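Exo-arabinanase (Penicillium chrysogenum, PDB 3A72) probably releases arabinobiose from the ends of alpha-1,5-linked arabinan chains, as an exo-acting glycoside hydrolase with a sialidase-like beta-propeller fold. Local coordinates at residues A[175-180]-A[195-200]; A[205-210]-A[221-226]; A[235-240]-A[262-267]. All blocks are in the same frame, centred on the assembly; numbering follows the deposited sequence.

Contact 1 (A[175-180]-A[195-200]); sequences GQTMVH and DVTYPT. With AHR (alpha-L-arabinofuranose), chain B.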
loop_
_atom_site.group_PDB
_atom_site.type_symbol
_atom_site.label_atom_id
_atom_site.label_comp_id
_atom_site.label_asym_id
_atom_site.label_seq_id
_atom_site.Cartn_x
_atom_site.Cartn_y
_atom_site.Cartn_z
ATOM N N GLY A 175 -21.147 2.351 -3.630
ATOM C CA GLY A 175 -20.312 3.515 -3.660
ATOM C C GLY A 175 -18.894 3.163 -4.074
ATOM O O GLY A 175 -18.265 3.843 -4.898
ATOM N N GLN A 176 -18.334 2.123 -3.441
ATOM C CA GLN A 176 -17.021 1.580 -3.766
ATOM C C GLN A 176 -17.004 0.121 -3.337
ATOM O O GLN A 176 -17.649 -0.237 -2.352
ATOM C CB GLN A 176 -15.889 2.387 -3.147
ATOM C CG GLN A 176 -14.495 1.990 -3.616
ATOM C CD GLN A 176 -13.433 2.913 -3.072
ATOM O OE1 GLN A 176 -12.971 2.683 -1.886
ATOM N NE2 GLN A 176 -13.033 3.864 -3.790
ATOM N N THR A 177 -16.208 -0.686 -4.020
ATOM C CA THR A 177 -15.879 -2.053 -3.628
ATOM C C THR A 177 -14.393 -2.228 -3.622
ATOM O O THR A 177 -13.630 -1.342 -4.047
ATOM C CB THR A 177 -16.521 -3.091 -4.577
ATOM O OG1 THR A 177 -15.846 -2.987 -5.819
ATOM C CG2 THR A 177 -18.019 -2.852 -4.699
ATOM N N MET A 178 -13.911 -3.409 -3.202
ATOM C CA MET A 178 -12.538 -3.795 -3.494
ATOM C C MET A 178 -12.572 -5.121 -4.261
ATOM O O MET A 178 -13.442 -5.993 -4.018
ATOM C CB MET A 178 -11.684 -3.932 -2.255
ATOM C CG MET A 178 -11.527 -2.580 -1.541
ATOM S SD MET A 178 -10.685 -2.691 0.050
ATOM C CE MET A 178 -11.816 -3.778 0.887
ATOM N N VAL A 179 -11.670 -5.253 -5.177
ATOM C CA VAL A 179 -11.611 -6.305 -6.194
ATOM C C VAL A 179 -10.195 -6.763 -6.394
ATOM O O VAL A 179 -9.220 -6.158 -5.894
ATOM C CB VAL A 179 -12.200 -5.786 -7.532
ATOM C CG1 VAL A 179 -13.595 -5.215 -7.348
ATOM C CG2 VAL A 179 -11.289 -4.781 -8.165
ATOM N N HIS A 180 -10.030 -7.779 -7.246
ATOM C CA HIS A 180 -8.709 -8.095 -7.748
ATOM C C HIS A 180 -8.807 -8.639 -9.176
ATOM O O HIS A 180 -9.867 -9.078 -9.631
ATOM C CB HIS A 180 -7.892 -9.101 -6.858
ATOM C CG HIS A 180 -8.485 -10.461 -6.852
ATOM N ND1 HIS A 180 -8.318 -11.518 -7.685
ATOM C CD2 HIS A 180 -9.329 -10.879 -5.889
ATOM C CE1 HIS A 180 -9.085 -12.554 -7.223
ATOM N NE2 HIS A 180 -9.709 -12.150 -6.114
ATOM N N ASP A 195 -14.144 -8.754 -4.200
ATOM C CA ASP A 195 -13.664 -9.270 -2.921
ATOM C C ASP A 195 -14.489 -8.756 -1.736
ATOM O O ASP A 195 -14.868 -9.544 -0.873
ATOM C CB ASP A 195 -12.186 -8.900 -2.769
ATOM C CG ASP A 195 -11.289 -9.703 -3.638
ATOM O OD1 ASP A 195 -11.636 -10.860 -3.998
ATOM O OD2 ASP A 195 -10.166 -9.186 -3.959
ATOM N N VAL A 196 -14.690 -7.438 -1.688
ATOM C CA VAL A 196 -15.388 -6.837 -0.574
ATOM C C VAL A 196 -16.487 -5.921 -1.141
ATOM O O VAL A 196 -16.181 -4.906 -1.795
ATOM C CB VAL A 196 -14.467 -6.077 0.382
ATOM C CG1 VAL A 196 -15.299 -5.413 1.479
ATOM C CG2 VAL A 196 -13.414 -6.995 0.970
ATOM N N THR A 197 -17.732 -6.306 -0.908
ATOM C CA THR A 197 -18.912 -5.536 -1.246
ATOM C C THR A 197 -19.846 -5.525 -0.055
ATOM O O THR A 197 -19.884 -6.499 0.715
ATOM C CB THR A 197 -19.658 -6.083 -2.472
ATOM O OG1 THR A 197 -20.301 -7.276 -2.133
ATOM C CG2 THR A 197 -18.726 -6.373 -3.652
ATOM N N TYR A 198 -20.616 -4.454 0.057
ATOM C CA TYR A 198 -21.630 -4.312 1.147
ATOM C C TYR A 198 -22.947 -3.859 0.548
ATOM O O TYR A 198 -22.995 -3.144 -0.460
ATOM C CB TYR A 198 -21.121 -3.311 2.229
ATOM C CG TYR A 198 -20.008 -3.895 3.045
ATOM C CD1 TYR A 198 -20.282 -4.868 4.004
ATOM C CD2 TYR A 198 -18.676 -3.552 2.889
ATOM C CE1 TYR A 198 -19.288 -5.453 4.752
ATOM C CE2 TYR A 198 -17.689 -4.123 3.629
ATOM C CZ TYR A 198 -17.994 -5.056 4.577
ATOM O OH TYR A 198 -16.967 -5.620 5.297
ATOM N N PRO A 199 -24.045 -4.247 1.214
ATOM C CA PRO A 199 -25.372 -3.961 0.663
ATOM C C PRO A 199 -25.928 -2.604 0.924
ATOM O O PRO A 199 -27.047 -2.348 0.511
ATOM C CB PRO A 199 -26.223 -5.040 1.357
ATOM C CG PRO A 199 -25.535 -5.246 2.681
ATOM C CD PRO A 199 -24.086 -5.171 2.359
ATOM N N THR A 200 -25.205 -1.710 1.611
ATOM C CA THR A 200 -25.601 -0.332 1.754
ATOM C C THR A 200 -24.838 0.513 0.776
ATOM O O THR A 200 -23.599 0.486 0.784
ATOM C CB THR A 200 -25.330 0.149 3.168
ATOM O OG1 THR A 200 -25.922 -0.743 4.098
ATOM C CG2 THR A 200 -25.875 1.548 3.403
HETATM O O5 AHR B . -8.777 9.374 -2.611
HETATM C C5 AHR B . -9.154 8.022 -3.026
HETATM C C4 AHR B . -9.959 7.399 -1.921
HETATM O O4 AHR B . -9.083 7.164 -0.810
HETATM C C3 AHR B . -10.528 6.036 -2.298
HETATM O O3 AHR B . -11.821 6.203 -2.905
HETATM C C2 AHR B . -10.605 5.326 -0.925
HETATM O O2 AHR B . -10.398 3.917 -1.007
HETATM C C1 AHR B . -9.553 6.031 -0.070
HETATM O O1 AHR B . -10.164 6.593 1.127
HETATM O O HOH W 1 -21.448 0.093 -1.176
HETATM O O HOH W 2 -19.540 -1.969 -1.019
HETATM O O HOH W 3 -9.432 -6.758 -3.111
#
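Met178 and Val196 form an antiparallel hydrogen-bonded pair between the two outer strands of one propeller blade. Strand 177-183 is third in this four-stranded sheet, and strand 193-196 is its outermost. Met178 N donates to Val196 O at 3.1 Å, and Val196 N returns a bond to Met178 O. Asp195 N also donates to Met178 O, at 2.9 Å. Asp195 and Val196 thus both face Met178, which makes a classic beta bulge, and one carbonyl oxygen takes two N-H groups. The side chains of Met178 and Val196 lie side by side and point the same way. The Met178 chain bends at its last torsion (chi3 -60°), which places CE 3.5 Å from Val196 CB. Pro205, Tyr220 and Tyr222 of the next blade pack against this pair. Thr177 CG2 meets Thr197 CG2 at 3.7 Å, while Thr177 OG1 bonds to Glu194. Beyond the bulge a water donates to Asp195 OD2 at 2.7 Å and weakly to Val179 O. Where the strand pairing ends, another water joins Gln176 O to Tyr198 N, and the Gln176 side chain reaches the bound arabinofuranose. The chemistry implies a short backbone join, pinned at Met178 and continued by water as the segments part.

Contact 2 (A[205-210]-A[221-226]); sequences PGMPVV and VYEYGS. With AHR (alpha-L-arabinofuranose), chain B.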
loop_
_atom_site.group_PDB
_atom_site.type_symbol
_atom_site.label_atom_id
_atom_site.label_comp_id
_atom_site.label_asym_id
_atom_site.label_seq_id
_atom_site.Cartn_x
_atom_site.Cartn_y
_atom_site.Cartn_z
ATOM N N PRO A 205 -15.876 0.516 1.446
ATOM C CA PRO A 205 -14.657 -0.199 1.814
ATOM C C PRO A 205 -13.563 0.201 0.830
ATOM O O PRO A 205 -13.839 0.386 -0.383
ATOM C CB PRO A 205 -15.081 -1.656 1.691
ATOM C CG PRO A 205 -16.088 -1.651 0.568
ATOM C CD PRO A 205 -16.895 -0.399 0.838
ATOM N N GLY A 206 -12.326 0.309 1.291
ATOM C CA GLY A 206 -11.223 0.724 0.434
ATOM C C GLY A 206 -9.887 0.364 1.016
ATOM O O GLY A 206 -9.707 0.054 2.191
ATOM N N MET A 207 -8.859 0.489 0.157
ATOM C CA MET A 207 -7.460 0.510 0.507
ATOM C C MET A 207 -6.963 -0.838 1.010
ATOM O O MET A 207 -6.502 -0.988 2.128
ATOM C CB MET A 207 -7.151 1.610 1.524
ATOM C CG MET A 207 -7.701 2.971 1.073
ATOM S SD MET A 207 -7.047 4.402 1.975
ATOM C CE MET A 207 -5.449 4.576 1.165
ATOM N N PRO A 208 -7.003 -1.871 0.128
ATOM C CA PRO A 208 -6.640 -3.227 0.570
ATOM C C PRO A 208 -5.152 -3.409 0.698
ATOM O O PRO A 208 -4.379 -3.070 -0.225
ATOM C CB PRO A 208 -7.209 -4.105 -0.558
ATOM C CG PRO A 208 -7.128 -3.212 -1.798
ATOM C CD PRO A 208 -7.420 -1.820 -1.287
ATOM N N VAL A 209 -4.737 -4.030 1.813
ATOM C CA VAL A 209 -3.346 -4.379 2.023
ATOM C C VAL A 209 -3.334 -5.809 2.591
ATOM O O VAL A 209 -4.157 -6.124 3.458
ATOM C CB VAL A 209 -2.622 -3.378 2.934
ATOM C CG1 VAL A 209 -1.221 -3.854 3.317
ATOM C CG2 VAL A 209 -2.573 -1.998 2.297
ATOM N N VAL A 210 -2.417 -6.662 2.129
ATOM C CA VAL A 210 -2.431 -8.087 2.512
ATOM C C VAL A 210 -1.074 -8.451 3.072
ATOM O O VAL A 210 -0.033 -8.023 2.549
ATOM C CB VAL A 210 -2.785 -8.967 1.315
ATOM C CG1 VAL A 210 -2.848 -10.429 1.709
ATOM C CG2 VAL A 210 -4.100 -8.551 0.706
ATOM N N VAL A 221 -6.471 -6.512 5.123
ATOM C CA VAL A 221 -6.920 -5.389 5.927
ATOM C C VAL A 221 -7.376 -4.273 4.983
ATOM O O VAL A 221 -6.882 -4.094 3.873
ATOM C CB VAL A 221 -5.823 -4.937 6.904
ATOM C CG1 VAL A 221 -4.651 -4.240 6.219
ATOM C CG2 VAL A 221 -6.378 -4.072 8.047
ATOM N N TYR A 222 -8.356 -3.502 5.486
ATOM C CA TYR A 222 -8.946 -2.420 4.707
ATOM C C TYR A 222 -9.582 -1.416 5.650
ATOM O O TYR A 222 -9.818 -1.687 6.829
ATOM C CB TYR A 222 -9.979 -2.969 3.759
ATOM C CG TYR A 222 -11.143 -3.783 4.289
ATOM C CD1 TYR A 222 -12.411 -3.254 4.415
ATOM C CD2 TYR A 222 -10.956 -5.118 4.613
ATOM C CE1 TYR A 222 -13.480 -4.019 4.872
ATOM C CE2 TYR A 222 -12.027 -5.905 5.024
ATOM C CZ TYR A 222 -13.275 -5.360 5.156
ATOM O OH TYR A 222 -14.311 -6.190 5.549
ATOM N N GLU A 223 -9.841 -0.200 5.111
ATOM C CA GLU A 223 -10.718 0.741 5.799
ATOM C C GLU A 223 -12.135 0.446 5.370
ATOM O O GLU A 223 -12.415 0.226 4.179
ATOM C CB GLU A 223 -10.338 2.210 5.531
ATOM C CG GLU A 223 -10.499 2.631 4.065
ATOM C CD GLU A 223 -10.174 4.081 3.781
ATOM O OE1 GLU A 223 -9.449 4.745 4.597
ATOM O OE2 GLU A 223 -10.648 4.550 2.710
ATOM N N TYR A 224 -13.066 0.451 6.306
ATOM C CA TYR A 224 -14.482 0.187 5.999
ATOM C C TYR A 224 -15.220 1.531 6.204
ATOM O O TYR A 224 -15.695 1.807 7.289
ATOM C CB TYR A 224 -15.016 -0.981 6.820
ATOM C CG TYR A 224 -16.446 -1.337 6.566
ATOM C CD1 TYR A 224 -17.275 -0.735 5.627
ATOM C CD2 TYR A 224 -17.048 -2.333 7.298
ATOM C CE1 TYR A 224 -18.560 -1.074 5.412
ATOM C CE2 TYR A 224 -18.403 -2.648 7.143
ATOM C CZ TYR A 224 -19.137 -2.015 6.191
ATOM O OH TYR A 224 -20.467 -2.321 6.093
ATOM N N GLY A 225 -15.351 2.302 5.122
ATOM C CA GLY A 225 -16.152 3.522 5.190
ATOM C C GLY A 225 -17.623 3.167 5.280
ATOM O O GLY A 225 -18.171 2.423 4.446
ATOM N N SER A 226 -18.326 3.710 6.282
ATOM C CA SER A 226 -19.742 3.505 6.443
ATOM C C SER A 226 -20.274 4.521 7.433
ATOM O O SER A 226 -19.562 5.013 8.321
ATOM C CB SER A 226 -20.020 2.099 6.965
ATOM O OG SER A 226 -21.416 1.775 7.044
HETATM O O5 AHR B . -8.777 9.374 -2.611
HETATM C C5 AHR B . -9.154 8.022 -3.026
HETATM C C4 AHR B . -9.959 7.399 -1.921
HETATM O O4 AHR B . -9.083 7.164 -0.810
HETATM C C3 AHR B . -10.528 6.036 -2.298
HETATM O O3 AHR B . -11.821 6.203 -2.905
HETATM C C2 AHR B . -10.605 5.326 -0.925
HETATM O O2 AHR B . -10.398 3.917 -1.007
HETATM C C1 AHR B . -9.553 6.031 -0.070
HETATM O O1 AHR B . -10.164 6.593 1.127
#
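Gly206 and Glu223 pair through their backbones in the hairpin of the first two strands of a blade, 204-212 and 218-225. The tight part is this backbone. Gly206 N donates to Glu223 O at 2.9 Å, and Glu223 N donates back to Gly206 O. Val209 and Val221 form a second two-bond pair, with Val221 N to Val209 O nearly straight (N-H...O 177°). Between the pairs, Met207 and Pro208 face Tyr222 alone, so the register slips by one. This is a beta bulge, and Met207 has a left-handed backbone (phi 69°). Pro208 CA makes a CH...O contact with Val221 O at 3.4 Å. Glu223 CG also packs closely on Gly206 O, at 3.3 Å.

Side chain against side chain, the fit is looser. Pro205 CB is 4.1 Å from Tyr222 CD1, and Val209 CB is 4.0 Å from Val221 CG1. Pro205 and Tyr224 form an antiparallel non-hydrogen-bonded pair, CA atoms 4.2 Å apart. All the touching residues are buried with the sugar in place.

The sugar borders Gly206, Met207 and Glu223. Glu223 CG sits between its backbone N and carbonyl carbon (chi1 64°), and the chain then runs straight to CD. Its OE2 accepts a bond from arabinofuranose O1 at 2.6 Å. Its OE1 is held by Ser267 N and lies 3.6 Å from Met207 SD. Met207 CG borders sugar O2, as does Gly206 CA, where the absence of a side chain leaves room for the sugar. Glu151 bonds the same sugar. Six four-stranded antiparallel sheets make up this sialidase-like propeller, and the hairpin supplies the first two strands of one blade and lines the glycan pocket.

Contact 3 (A[235-240]-A[262-267]); sequences FPLYYR and TQPTSS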
loop_
_atom_site.group_PDB
_atom_site.type_symbol
_atom_site.label_atom_id
_atom_site.label_comp_id
_atom_site.label_asym_id
_atom_site.label_seq_id
_atom_site.Cartn_x
_atom_site.Cartn_y
_atom_site.Cartn_z
ATOM N N PHE A 235 -14.237 5.431 9.100
ATOM C CA PHE A 235 -13.402 4.496 8.333
ATOM C C PHE A 235 -12.659 3.551 9.259
ATOM O O PHE A 235 -11.418 3.425 9.168
ATOM C CB PHE A 235 -12.413 5.272 7.452
ATOM C CG PHE A 235 -13.024 6.088 6.348
ATOM C CD1 PHE A 235 -13.236 5.517 5.125
ATOM C CD2 PHE A 235 -13.294 7.425 6.506
ATOM C CE1 PHE A 235 -13.739 6.262 4.028
ATOM C CE2 PHE A 235 -13.812 8.162 5.463
ATOM C CZ PHE A 235 -13.973 7.584 4.221
ATOM N N PRO A 236 -13.346 2.793 10.116
ATOM C CA PRO A 236 -12.635 1.824 10.988
ATOM C C PRO A 236 -11.916 0.776 10.193
ATOM O O PRO A 236 -12.340 0.343 9.112
ATOM C CB PRO A 236 -13.766 1.183 11.779
ATOM C CG PRO A 236 -14.964 1.329 10.860
ATOM C CD PRO A 236 -14.810 2.700 10.252
ATOM N N LEU A 237 -10.813 0.293 10.771
ATOM C CA LEU A 237 -10.077 -0.798 10.150
ATOM C C LEU A 237 -10.793 -2.126 10.392
ATOM O O LEU A 237 -11.230 -2.451 11.509
ATOM C CB LEU A 237 -8.645 -0.891 10.686
ATOM C CG LEU A 237 -7.818 0.372 10.469
ATOM C CD1 LEU A 237 -6.361 0.045 10.810
ATOM C CD2 LEU A 237 -7.971 0.961 9.086
ATOM N N TYR A 238 -10.882 -2.912 9.315
ATOM C CA TYR A 238 -11.440 -4.266 9.298
ATOM C C TYR A 238 -10.454 -5.180 8.627
ATOM O O TYR A 238 -9.629 -4.757 7.813
ATOM C CB TYR A 238 -12.778 -4.315 8.499
ATOM C CG TYR A 238 -14.003 -3.973 9.297
ATOM C CD1 TYR A 238 -14.205 -2.726 9.858
ATOM C CD2 TYR A 238 -14.985 -4.932 9.493
ATOM C CE1 TYR A 238 -15.347 -2.468 10.586
ATOM C CE2 TYR A 238 -16.160 -4.682 10.230
ATOM C CZ TYR A 238 -16.326 -3.442 10.779
ATOM O OH TYR A 238 -17.448 -3.123 11.497
ATOM N N TYR A 239 -10.545 -6.485 8.933
ATOM C CA TYR A 239 -9.779 -7.469 8.208
ATOM C C TYR A 239 -10.622 -8.699 7.948
ATOM O O TYR A 239 -11.633 -8.986 8.580
ATOM C CB TYR A 239 -8.524 -7.821 8.928
ATOM C CG TYR A 239 -8.520 -8.202 10.393
ATOM C CD1 TYR A 239 -8.622 -9.530 10.802
ATOM C CD2 TYR A 239 -8.369 -7.233 11.353
ATOM C CE1 TYR A 239 -8.593 -9.871 12.153
ATOM C CE2 TYR A 239 -8.293 -7.582 12.688
ATOM C CZ TYR A 239 -8.403 -8.876 13.092
ATOM O OH TYR A 239 -8.268 -9.156 14.443
ATOM N N ARG A 240 -10.157 -9.427 6.936
ATOM C CA ARG A 240 -10.676 -10.744 6.549
ATOM C C ARG A 240 -9.497 -11.694 6.511
ATOM O O ARG A 240 -8.383 -11.337 6.166
ATOM C CB ARG A 240 -11.374 -10.667 5.208
ATOM C CG ARG A 240 -12.707 -9.960 5.292
ATOM C CD ARG A 240 -13.319 -9.666 3.965
ATOM N NE ARG A 240 -14.541 -8.867 4.076
ATOM C CZ ARG A 240 -15.649 -9.048 3.387
ATOM N NH1 ARG A 240 -15.799 -10.012 2.497
ATOM N NH2 ARG A 240 -16.637 -8.178 3.558
ATOM N N THR A 262 -8.598 2.601 21.733
ATOM C CA THR A 262 -8.382 3.388 20.509
ATOM C C THR A 262 -9.109 2.699 19.374
ATOM O O THR A 262 -9.075 1.465 19.238
ATOM C CB THR A 262 -6.891 3.474 20.233
ATOM O OG1 THR A 262 -6.305 4.196 21.316
ATOM C CG2 THR A 262 -6.554 4.161 18.928
ATOM N N GLN A 263 -9.738 3.493 18.502
ATOM C CA GLN A 263 -10.497 2.992 17.378
ATOM C C GLN A 263 -9.787 3.452 16.105
ATOM O O GLN A 263 -9.998 4.587 15.632
ATOM C CB GLN A 263 -11.922 3.503 17.419
ATOM C CG GLN A 263 -12.641 2.887 18.626
ATOM C CD GLN A 263 -14.094 3.282 18.643
ATOM O OE1 GLN A 263 -14.900 2.867 17.807
ATOM N NE2 GLN A 263 -14.481 4.115 19.558
ATOM N N PRO A 264 -8.889 2.641 15.573
ATOM C CA PRO A 264 -8.058 3.135 14.438
ATOM C C PRO A 264 -8.907 3.327 13.195
ATOM O O PRO A 264 -9.789 2.515 12.877
ATOM C CB PRO A 264 -7.022 2.043 14.247
ATOM C CG PRO A 264 -7.453 0.906 14.995
ATOM C CD PRO A 264 -8.555 1.262 15.937
ATOM N N THR A 265 -8.582 4.361 12.434
ATOM C CA THR A 265 -9.314 4.671 11.218
ATOM C C THR A 265 -8.381 5.045 10.083
ATOM O O THR A 265 -7.314 5.677 10.284
ATOM C CB THR A 265 -10.343 5.805 11.421
ATOM O OG1 THR A 265 -9.664 6.980 11.830
ATOM C CG2 THR A 265 -11.403 5.429 12.431
ATOM N N SER A 266 -8.820 4.694 8.882
ATOM C CA SER A 266 -8.300 5.071 7.569
ATOM C C SER A 266 -7.025 4.293 7.181
ATOM O O SER A 266 -6.161 3.962 8.012
ATOM C CB SER A 266 -8.035 6.543 7.441
ATOM O OG SER A 266 -9.228 7.311 7.562
ATOM N N SER A 267 -6.925 4.050 5.860
ATOM C CA SER A 267 -5.689 3.746 5.177
ATOM C C SER A 267 -4.737 2.832 5.928
ATOM O O SER A 267 -3.649 3.255 6.334
ATOM C CB SER A 267 -4.980 5.036 4.775
ATOM O OG SER A 267 -4.451 5.758 5.868
#
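Phe235, Pro236 and Leu237 meet Pro264, Thr265 and Ser266 where a blade of the beta-propeller is touched by the loop leaving it. The first segment enters strand 237-242, third in its sheet. The second belongs to the connection from the outermost strand, 254-255, to strand 269-273, which starts the next blade. The contact is a single backbone bridge and not an extended strand pair.

Two backbone hydrogen bonds carry it, on the residues flanking Pro236 and Thr265. Ser266 N donates to Phe235 O at 2.9 Å with an N-H...O angle of 161°. Leu237 N donates to Pro264 O, longer at 3.2 Å. In both bonds the donor is tilted from the carbonyl plane. Pro236 has no N-H to offer; Phe235 accepts one bond and Leu237 donates the other.

CH...O contacts reinforce the same two acceptors. Thr265 CA is 3.2 Å from Phe235 O, and Pro236 CA is 3.5 Å from Pro264 O. Each carbonyl oxygen therefore receives one N-H and one C-H. The loop side has its own anchors, since Thr265 N bonds to Gln289 and Thr265 O to Thr288.

The side-chain contacts are modest where Phe235, Thr265 and Ser266 meet, all three partly exposed. Phe235 CB faces Ser266 OG at 3.8 Å, but the ring then leads away from the loop, and the side chain comes within about 5 Å of a bound arabinofuranose. Thr265 CB lies against Phe235 O. Leu237 fills the more buried side and crosses Pro264 obliquely. Its CG stands anti to its own carbonyl carbon (chi1 -59°), near Pro264 O. From there the two methyls divide: Leu237 CD1 touches Pro264 CB at 4.0 Å, while Leu237 CD2 reaches Ser266 O at 3.7 Å.

Contacts 1 and 2 are buried hairpins in adjacent blades, one at the outer strands and one at the inner pair. Contact 3 is partly exposed and joins a strand to a loop. Contacts 2 and 3 share a sheet: strands 218-225 and 237-242 are neighbours, and Tyr224 N lies 2.9 Å from Pro236 O. Between the blades, Tyr198 OH of contact 1 bonds to Tyr222 OH of contact 2 and to Arg240 of contact 3. Contacts 1 and 2 both carry a beta bulge and both reach the sugar. Water bridges mark contact 1, the carboxylate of Glu223 bonding the sugar marks contact 2, and a single backbone bridge with CH...O contacts marks contact 3.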